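Side-chain contacts in muconate lactonizing enzyme (Corynebacterium glutamicum, PDB 3I4K), which belongs to the enolase superfamily, joining a capping N-terminal domain to a C-terminal beta/alpha barrel that holds a magnesium ion: residues Ile309-Ala312 and Ala313-Phe317; Ala273-Thr276 and Thr277-Gly280; Ala109-Val112 and Ala113-Ala117; Ala319-Lys322 and Ala323-Tyr326. All blocks are in the same frame, centred on the assembly; numbering follows the deposited sequence.

Four local contacts illustrate how side chains a few residues apart adapt to their place in a fold. Interactions 1 and 3 are buried turns of helices, 308-320 in the barrel and 104-121 in the capping domain; both rest on backbone bonds, but carboxylates mark interaction 3 and small or aliphatic groups interaction 1. Ala313 meets Val112 where the two domains join. Interaction 2, also buried, is the most polar: a turn after a barrel strand, beside the magnesium site. Interaction 4 begins on the same helix as interaction 1 and is partly exposed, reaching the surface and the second subunit. Ile324 nevertheless points its CD1 inward, onto Leu274 and Phe317.

Interaction 1. Residues Ile309-Ala312 and Ala313-Phe317; sequences IGTA and ASLQF
From Ile309-Ala312 into Ala313-Phe317 the backbone runs as unbroken helix, with Ala313 N bonded to Ile309 O, Ser314 N to Gly310 O, Leu315 N to Thr311 O and Gln316 N to Ala312 O. The shortest of these, Leu315 N to Thr311 O at 2.9 Å, is also the most bent (136° at the hydrogen), probably because the same N-H leans toward Ala312 O in a second, weak bond at 3.3 Å. Along this turn Thr311 and Leu315 lie side by side and point the same way, Thr311 CG2 touching Leu315 CD1 at 4.1 Å. The threonine methyl is opposite the backbone N (chi1 -62° for OG1), which turns the hydroxyl back along the helix to Gly307 O. This is helix 308-320 of the enolase-type barrel, following strand 298-301, and it is also gripped by the capping domain: Glu52 OE2 accepts a bond from Gly310 N, and Ile309 packs on Tyr50. On another side Ser314 OG is hydrogen-bonded to Thr276 OG1, tying the helix to the turn after strand 271-274. Gln316 CG lies close against Ala312 O, at 3.1 Å, while Leu315 CG is 3.3 Å from Thr311 O.

Interaction 2. Residues Ala273-Thr276 and Thr277-Gly280; sequences ALKT and TKHG
The imidazole of His279 presents an edge to Leu274, whose CB lies in the ring plane, 3.8 Å from NE2; the two side chains meet at about a right angle. Lys275 O approaches the same ring obliquely, 3.0 Å from CD2. At the other nitrogen ND1 is hydrogen-bonded to Trp255 O, which helps fix the rotation of the ring, and Ile288 of helix 282-294 packs against the histidine. The backbone draws His279 in as well: its N bonds to Lys275 O at 3.0 Å. With chi1 at -61° the ring folds back from the turn toward the strand. Such a turn after a barrel strand, here 271-274, sits at the end of the barrel where enolase-superfamily members place their metal. Thr277 to Gly280 form a type I beta turn, and Gly280 adopts a positive phi (83°). Lys278 reaches back past Lys275, its CE 4.1 Å from Lys275 CG, and the bend at chi3 (57°) delivers NZ to Ala273 O at 2.7 Å. That ammonium is also salt-bridged to Asp251 OD1, while Lys275 NZ is hydrogen-bonded to OD2 of the same carboxylate. Asp251 is a magnesium ligand, so Lys275 NZ and Lys278 NZ, 4.9 Å apart, gather round a carboxylate that the metal also binds. Thr277 OG1 is hydrogen-bonded to Ser304 OG and Glu306 OE2.

Interaction 3. Residues Ala109-Val112 and Ala113-Ala117; sequences AVDV and AMHDA
Asp111 and His115, one helical turn apart, are joined first by the backbone: His115 N donates to Asp111 O at 3.0 Å. Their side chains then meet carbon to oxygen, His115 CD2 lying 3.0 Å from Asp111 OD1, with carboxylate and ring planes 31° apart. The carboxylate turns its oxygens to amides at the start of helix 282-294: OD1 accepts from Leu282 N, and OD2 makes a weak bond with Leu283 N. A helix start would probably stabilise this buried negative charge. Asp111 CG stands opposite the backbone N (chi1 171°), which carries the oxygens out to those amides. Helix 104-121 belongs to the capping domain, and Ala109, Ala113 and Ala117 lay its small-residue face on Val39, Val41 and Leu43 of the antiparallel sheet. Three more amides across the junction are satisfied in helical fashion: Ala113 N by Ala109 O and Asp116 N by Val112 O, each at 2.9 Å, and Met114 N by Val110 O. The selenomethionine Met114 sets its CG 3.2 Å from Val110 O before its chain leads off to Ile92 and Leu81. Asp116 is held by three partners, OD1 by Arg120 NE in a salt bridge and by Leu360 N, OD2 by Tyr50 N.

Interaction 4. Residues Ala319-Lys322 and Ala323-Tyr326; sequences ASTK and AISY
Thr321 and Ile324 make the tight part of this contact, with Thr321 CB 3.9 Å from Ile324 CG1. Thr321 CG2 sits between Ala323 and Ile324, 4.1 Å from Ala323 CB and also against Ile324 CG1. That placement follows from chi1 of Thr321 (-56°), which sets the methyl opposite the backbone N and sends OG1 the other way, to Phe317 O and Lys286 NZ. A single backbone bond closes the turn: Ile324 N to Thr321 O at 3.1 Å. The approach is straight at the hydrogen (161°), yet the donor stands 54° out of the carbonyl plane and so does not use a lone pair. Thr321 to Ile324 form a type I beta turn, and Ile324 is also the centre of an inverse gamma turn; together they turn the chain from the end of helix 308-320 into the short strand 324-325 on the way round the barrel. The buried face leans on helix 282-294, through Ala289 against both Thr321 and Ala323, and Ile324 reaches Leu274 and Cys299 of neighbouring strands. Away from that face the contact loosens. Lys322 is exposed, its chain bent at chi2 and chi4, and packs on Ala94 of the second subunit. Ser325 likewise faces solvent, with OG 3.1 Å from Ala323 O and weakly bonded to Cys299 N.

Interaction 1. Residues Ile309-Ala312 and Ala313-Phe317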
loop_
_atom_site.group_PDB
_atom_site.type_symbol
_atom_site.label_atom_id
_atom_site.label_comp_id
_atom_site.label_asym_id
_atom_site.label_seq_id
_atom_site.Cartn_x
_atom_site.Cartn_y
_atom_site.Cartn_z
ATOM N N ILE A 309 -18.621 -6.354 13.144
ATOM C CA ILE A 309 -17.638 -5.280 13.124
ATOM C C ILE A 309 -16.435 -5.656 12.253
ATOM O O ILE A 309 -16.049 -4.909 11.355
ATOM C CB ILE A 309 -17.148 -4.949 14.561
ATOM C CG1 ILE A 309 -18.217 -4.136 15.303
ATOM C CG2 ILE A 309 -15.851 -4.171 14.517
ATOM C CD1 ILE A 309 -18.545 -2.797 14.646
ATOM N N GLY A 310 -15.854 -6.823 12.522
ATOM C CA GLY A 310 -14.699 -7.258 11.761
ATOM C C GLY A 310 -14.988 -7.423 10.286
ATOM O O GLY A 310 -14.162 -7.069 9.437
ATOM N N THR A 311 -16.161 -7.966 9.982
ATOM C CA THR A 311 -16.579 -8.190 8.608
ATOM C C THR A 311 -16.776 -6.861 7.880
ATOM O O THR A 311 -16.488 -6.745 6.691
ATOM C CB THR A 311 -17.887 -8.991 8.573
ATOM O OG1 THR A 311 -17.670 -10.282 9.166
ATOM C CG2 THR A 311 -18.384 -9.152 7.146
ATOM N N ALA A 312 -17.268 -5.862 8.606
ATOM C CA ALA A 312 -17.503 -4.542 8.037
ATOM C C ALA A 312 -16.169 -3.851 7.749
ATOM O O ALA A 312 -16.037 -3.097 6.786
ATOM C CB ALA A 312 -18.333 -3.700 9.001
ATOM N N ALA A 313 -15.181 -4.101 8.599
ATOM C CA ALA A 313 -13.873 -3.500 8.398
ATOM C C ALA A 313 -13.277 -4.100 7.130
ATOM O O ALA A 313 -12.653 -3.397 6.334
ATOM C CB ALA A 313 -12.976 -3.772 9.598
ATOM N N SER A 314 -13.495 -5.398 6.930
ATOM C CA SER A 314 -12.971 -6.069 5.744
ATOM C C SER A 314 -13.724 -5.705 4.465
ATOM O O SER A 314 -13.153 -5.752 3.373
ATOM C CB SER A 314 -12.965 -7.590 5.940
ATOM O OG SER A 314 -11.933 -7.972 6.840
ATOM N N LEU A 315 -15.001 -5.352 4.585
ATOM C CA LEU A 315 -15.776 -4.972 3.407
ATOM C C LEU A 315 -15.370 -3.564 2.954
ATOM O O LEU A 315 -15.391 -3.249 1.760
ATOM C CB LEU A 315 -17.279 -5.034 3.706
ATOM C CG LEU A 315 -17.902 -6.433 3.770
ATOM C CD1 LEU A 315 -19.292 -6.343 4.370
ATOM C CD2 LEU A 315 -17.969 -7.050 2.377
ATOM N N GLN A 316 -14.994 -2.720 3.910
ATOM C CA GLN A 316 -14.559 -1.368 3.587
ATOM C C GLN A 316 -13.236 -1.503 2.836
ATOM O O GLN A 316 -12.945 -0.734 1.916
ATOM C CB GLN A 316 -14.351 -0.550 4.863
ATOM C CG GLN A 316 -15.636 -0.285 5.650
ATOM C CD GLN A 316 -16.517 0.797 5.028
ATOM O OE1 GLN A 316 -17.720 0.858 5.292
ATOM N NE2 GLN A 316 -15.920 1.661 4.218
ATOM N N PHE A 317 -12.442 -2.494 3.234
ATOM C CA PHE A 317 -11.156 -2.724 2.592
ATOM C C PHE A 317 -11.411 -3.188 1.168
ATOM O O PHE A 317 -10.845 -2.650 0.228
ATOM C CB PHE A 317 -10.325 -3.771 3.349
ATOM C CG PHE A 317 -8.977 -4.030 2.723
ATOM C CD1 PHE A 317 -8.789 -5.105 1.857
ATOM C CD2 PHE A 317 -7.920 -3.147 2.933
ATOM C CE1 PHE A 317 -7.564 -5.298 1.199
ATOM C CE2 PHE A 317 -6.688 -3.326 2.281
ATOM C CZ PHE A 317 -6.517 -4.410 1.410
#

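Interaction 2. Residues Ala273-Thr276 and Thr277-Gly280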
loop_
_atom_site.group_PDB
_atom_site.type_symbol
_atom_site.label_atom_id
_atom_site.label_comp_id
_atom_site.label_asym_id
_atom_site.label_seq_id
_atom_site.Cartn_x
_atom_site.Cartn_y
_atom_site.Cartn_z
ATOM N N ALA A 273 -5.203 -15.377 0.441
ATOM C CA ALA A 273 -6.370 -15.131 1.291
ATOM C C ALA A 273 -6.036 -13.927 2.158
ATOM O O ALA A 273 -5.350 -14.052 3.167
ATOM C CB ALA A 273 -6.657 -16.359 2.164
ATOM N N LEU A 274 -6.506 -12.755 1.743
ATOM C CA LEU A 274 -6.242 -11.521 2.468
ATOM C C LEU A 274 -7.318 -11.251 3.513
ATOM O O LEU A 274 -8.501 -11.171 3.199
ATOM C CB LEU A 274 -6.114 -10.376 1.451
ATOM C CG LEU A 274 -6.293 -8.870 1.658
ATOM C CD1 LEU A 274 -6.150 -8.438 3.104
ATOM C CD2 LEU A 274 -5.273 -8.180 0.758
ATOM N N LYS A 275 -6.889 -11.136 4.765
ATOM C CA LYS A 275 -7.791 -10.891 5.883
ATOM C C LYS A 275 -7.229 -9.726 6.690
ATOM O O LYS A 275 -6.083 -9.777 7.155
ATOM C CB LYS A 275 -7.868 -12.129 6.781
ATOM C CG LYS A 275 -8.145 -13.430 6.052
ATOM C CD LYS A 275 -8.200 -14.606 7.034
ATOM C CE LYS A 275 -8.456 -15.925 6.306
ATOM N NZ LYS A 275 -8.323 -17.104 7.194
ATOM N N THR A 276 -8.034 -8.683 6.862
ATOM C CA THR A 276 -7.599 -7.509 7.604
ATOM C C THR A 276 -7.187 -7.851 9.030
ATOM O O THR A 276 -6.323 -7.196 9.612
ATOM C CB THR A 276 -8.707 -6.431 7.604
ATOM O OG1 THR A 276 -9.934 -6.995 8.103
ATOM C CG2 THR A 276 -8.938 -5.927 6.182
ATOM N N THR A 277 -7.786 -8.896 9.585
ATOM C CA THR A 277 -7.459 -9.313 10.941
ATOM C C THR A 277 -6.096 -10.007 11.025
ATOM O O THR A 277 -5.242 -9.629 11.837
ATOM C CB THR A 277 -8.553 -10.250 11.514
ATOM O OG1 THR A 277 -8.924 -11.228 10.532
ATOM C CG2 THR A 277 -9.793 -9.437 11.902
ATOM N N LYS A 278 -5.895 -11.004 10.170
ATOM C CA LYS A 278 -4.651 -11.760 10.138
ATOM C C LYS A 278 -3.429 -10.920 9.754
ATOM O O LYS A 278 -2.326 -11.202 10.206
ATOM C CB LYS A 278 -4.782 -12.934 9.167
ATOM C CG LYS A 278 -3.485 -13.727 8.935
ATOM C CD LYS A 278 -3.663 -14.787 7.831
ATOM C CE LYS A 278 -4.136 -14.162 6.513
ATOM N NZ LYS A 278 -4.160 -15.150 5.386
ATOM N N HIS A 279 -3.626 -9.887 8.936
ATOM C CA HIS A 279 -2.504 -9.067 8.508
ATOM C C HIS A 279 -2.128 -7.992 9.501
ATOM O O HIS A 279 -1.132 -7.289 9.324
ATOM C CB HIS A 279 -2.792 -8.451 7.141
ATOM C CG HIS A 279 -3.007 -9.468 6.067
ATOM N ND1 HIS A 279 -2.173 -10.551 5.894
ATOM C CD2 HIS A 279 -3.956 -9.567 5.107
ATOM C CE1 HIS A 279 -2.600 -11.273 4.873
ATOM N NE2 HIS A 279 -3.680 -10.698 4.377
ATOM N N GLY A 280 -2.923 -7.864 10.553
ATOM C CA GLY A 280 -2.622 -6.870 11.564
ATOM C C GLY A 280 -3.104 -5.470 11.253
ATOM O O GLY A 280 -2.437 -4.495 11.600
#

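Interaction 3. Residues Ala109-Val112 and Ala113-Ala117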
loop_
_atom_site.group_PDB
_atom_site.type_symbol
_atom_site.label_atom_id
_atom_site.label_comp_id
_atom_site.label_asym_id
_atom_site.label_seq_id
_atom_site.Cartn_x
_atom_site.Cartn_y
_atom_site.Cartn_z
ATOM N N ALA A 109 -6.986 -5.348 15.633
ATOM C CA ALA A 109 -8.114 -4.752 16.338
ATOM C C ALA A 109 -7.823 -3.289 16.636
ATOM O O ALA A 109 -8.669 -2.428 16.406
ATOM C CB ALA A 109 -8.395 -5.506 17.633
ATOM N N VAL A 110 -6.622 -3.009 17.133
ATOM C CA VAL A 110 -6.243 -1.635 17.449
ATOM C C VAL A 110 -6.298 -0.769 16.185
ATOM O O VAL A 110 -6.792 0.363 16.205
ATOM C CB VAL A 110 -4.820 -1.565 18.048
ATOM C CG1 VAL A 110 -4.467 -0.118 18.385
ATOM C CG2 VAL A 110 -4.733 -2.433 19.291
ATOM N N ASP A 111 -5.801 -1.317 15.084
ATOM C CA ASP A 111 -5.804 -0.610 13.810
ATOM C C ASP A 111 -7.232 -0.266 13.372
ATOM O O ASP A 111 -7.536 0.889 13.090
ATOM C CB ASP A 111 -5.102 -1.474 12.747
ATOM C CG ASP A 111 -5.243 -0.916 11.337
ATOM O OD1 ASP A 111 -6.375 -0.913 10.811
ATOM O OD2 ASP A 111 -4.220 -0.492 10.753
ATOM N N VAL A 112 -8.105 -1.267 13.319
ATOM C CA VAL A 112 -9.483 -1.047 12.896
ATOM C C VAL A 112 -10.242 -0.088 13.812
ATOM O O VAL A 112 -11.006 0.748 13.338
ATOM C CB VAL A 112 -10.256 -2.371 12.807
ATOM C CG1 VAL A 112 -11.736 -2.100 12.558
ATOM C CG2 VAL A 112 -9.694 -3.212 11.667
ATOM N N ALA A 113 -10.031 -0.211 15.120
ATOM C CA ALA A 113 -10.695 0.667 16.082
ATOM C C ALA A 113 -10.295 2.113 15.806
ATOM O O ALA A 113 -11.133 3.009 15.839
ATOM C CB ALA A 113 -10.315 0.278 17.511
HETATM N N MSE A 114 -9.015 2.334 15.524
HETATM C CA MSE A 114 -8.526 3.674 15.237
HETATM C C MSE A 114 -9.094 4.227 13.935
HETATM O O MSE A 114 -9.414 5.414 13.843
HETATM C CB MSE A 114 -7.000 3.684 15.198
HETATM C CG MSE A 114 -6.387 3.566 16.575
HETATM SE SE MSE A 114 -4.556 4.147 16.615
HETATM C CE MSE A 114 -4.780 5.889 15.817
ATOM N N HIS A 115 -9.225 3.367 12.935
ATOM C CA HIS A 115 -9.771 3.780 11.654
ATOM C C HIS A 115 -11.229 4.179 11.834
ATOM O O HIS A 115 -11.671 5.200 11.307
ATOM C CB HIS A 115 -9.667 2.642 10.636
ATOM C CG HIS A 115 -8.350 2.587 9.920
ATOM N ND1 HIS A 115 -8.101 3.296 8.764
ATOM C CD2 HIS A 115 -7.206 1.923 10.208
ATOM C CE1 HIS A 115 -6.860 3.070 8.371
ATOM N NE2 HIS A 115 -6.296 2.240 9.230
ATOM N N ASP A 116 -11.973 3.369 12.580
ATOM C CA ASP A 116 -13.385 3.650 12.830
ATOM C C ASP A 116 -13.533 5.004 13.540
ATOM O O ASP A 116 -14.224 5.896 13.056
ATOM C CB ASP A 116 -13.992 2.513 13.671
ATOM C CG ASP A 116 -15.520 2.526 13.683
ATOM O OD1 ASP A 116 -16.143 2.893 12.661
ATOM O OD2 ASP A 116 -16.099 2.133 14.718
ATOM N N ALA A 117 -12.856 5.156 14.675
ATOM C CA ALA A 117 -12.910 6.390 15.451
ATOM C C ALA A 117 -12.576 7.630 14.617
ATOM O O ALA A 117 -13.189 8.686 14.787
ATOM C CB ALA A 117 -11.957 6.292 16.643
#

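Interaction 4. Residues Ala319-Lys322 and Ala323-Tyr326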
loop_
_atom_site.group_PDB
_atom_site.type_symbol
_atom_site.label_atom_id
_atom_site.label_comp_id
_atom_site.label_asym_id
_atom_site.label_seq_id
_atom_site.Cartn_x
_atom_site.Cartn_y
_atom_site.Cartn_z
ATOM N N ALA A 319 -13.958 -2.681 -0.584
ATOM C CA ALA A 319 -14.594 -1.607 -1.336
ATOM C C ALA A 319 -13.581 -0.652 -1.954
ATOM O O ALA A 319 -13.834 -0.069 -3.008
ATOM C CB ALA A 319 -15.548 -0.831 -0.438
ATOM N N SER A 320 -12.434 -0.509 -1.304
ATOM C CA SER A 320 -11.398 0.409 -1.760
ATOM C C SER A 320 -10.162 -0.252 -2.361
ATOM O O SER A 320 -9.227 0.437 -2.764
ATOM C CB SER A 320 -10.959 1.274 -0.589
ATOM O OG SER A 320 -10.378 0.468 0.421
ATOM N N THR A 321 -10.154 -1.578 -2.434
ATOM C CA THR A 321 -8.991 -2.286 -2.955
ATOM C C THR A 321 -9.267 -3.049 -4.248
ATOM O O THR A 321 -9.868 -4.116 -4.245
ATOM C CB THR A 321 -8.450 -3.237 -1.888
ATOM O OG1 THR A 321 -8.171 -2.483 -0.692
ATOM C CG2 THR A 321 -7.174 -3.914 -2.370
ATOM N N LYS A 322 -8.805 -2.492 -5.357
ATOM C CA LYS A 322 -9.012 -3.096 -6.665
ATOM C C LYS A 322 -8.370 -4.479 -6.769
ATOM O O LYS A 322 -8.881 -5.361 -7.472
ATOM C CB LYS A 322 -8.433 -2.173 -7.737
ATOM C CG LYS A 322 -9.133 -2.221 -9.077
ATOM C CD LYS A 322 -8.845 -3.480 -9.833
ATOM C CE LYS A 322 -9.583 -3.477 -11.162
ATOM N NZ LYS A 322 -11.046 -3.356 -10.967
ATOM N N ALA A 323 -7.253 -4.660 -6.075
ATOM C CA ALA A 323 -6.521 -5.925 -6.094
ATOM C C ALA A 323 -7.295 -7.090 -5.455
ATOM O O ALA A 323 -6.856 -8.238 -5.546
ATOM C CB ALA A 323 -5.164 -5.752 -5.425
ATOM N N ILE A 324 -8.415 -6.798 -4.780
ATOM C CA ILE A 324 -9.247 -7.879 -4.232
ATOM C C ILE A 324 -9.961 -8.216 -5.520
ATOM O O ILE A 324 -10.996 -7.643 -5.853
ATOM C CB ILE A 324 -10.280 -7.404 -3.206
ATOM C CG1 ILE A 324 -9.590 -6.972 -1.916
ATOM C CG2 ILE A 324 -11.281 -8.548 -2.925
ATOM C CD1 ILE A 324 -8.959 -8.122 -1.132
ATOM N N SER A 325 -9.360 -9.135 -6.252
ATOM C CA SER A 325 -9.815 -9.547 -7.569
ATOM C C SER A 325 -10.434 -10.932 -7.663
ATOM O O SER A 325 -10.735 -11.403 -8.767
ATOM C CB SER A 325 -8.603 -9.502 -8.484
ATOM O OG SER A 325 -7.540 -10.173 -7.818
ATOM N N TYR A 326 -10.627 -11.583 -6.521
ATOM C CA TYR A 326 -11.180 -12.924 -6.507
ATOM C C TYR A 326 -12.362 -13.072 -5.544
ATOM O O TYR A 326 -12.472 -14.066 -4.825
ATOM C CB TYR A 326 -10.066 -13.911 -6.145
ATOM C CG TYR A 326 -10.434 -15.359 -6.341
ATOM C CD1 TYR A 326 -10.884 -15.816 -7.574
ATOM C CD2 TYR A 326 -10.334 -16.273 -5.291
ATOM C CE1 TYR A 326 -11.223 -17.141 -7.762
ATOM C CE2 TYR A 326 -10.673 -17.604 -5.468
ATOM C CZ TYR A 326 -11.114 -18.033 -6.709
ATOM O OH TYR A 326 -11.419 -19.359 -6.903
#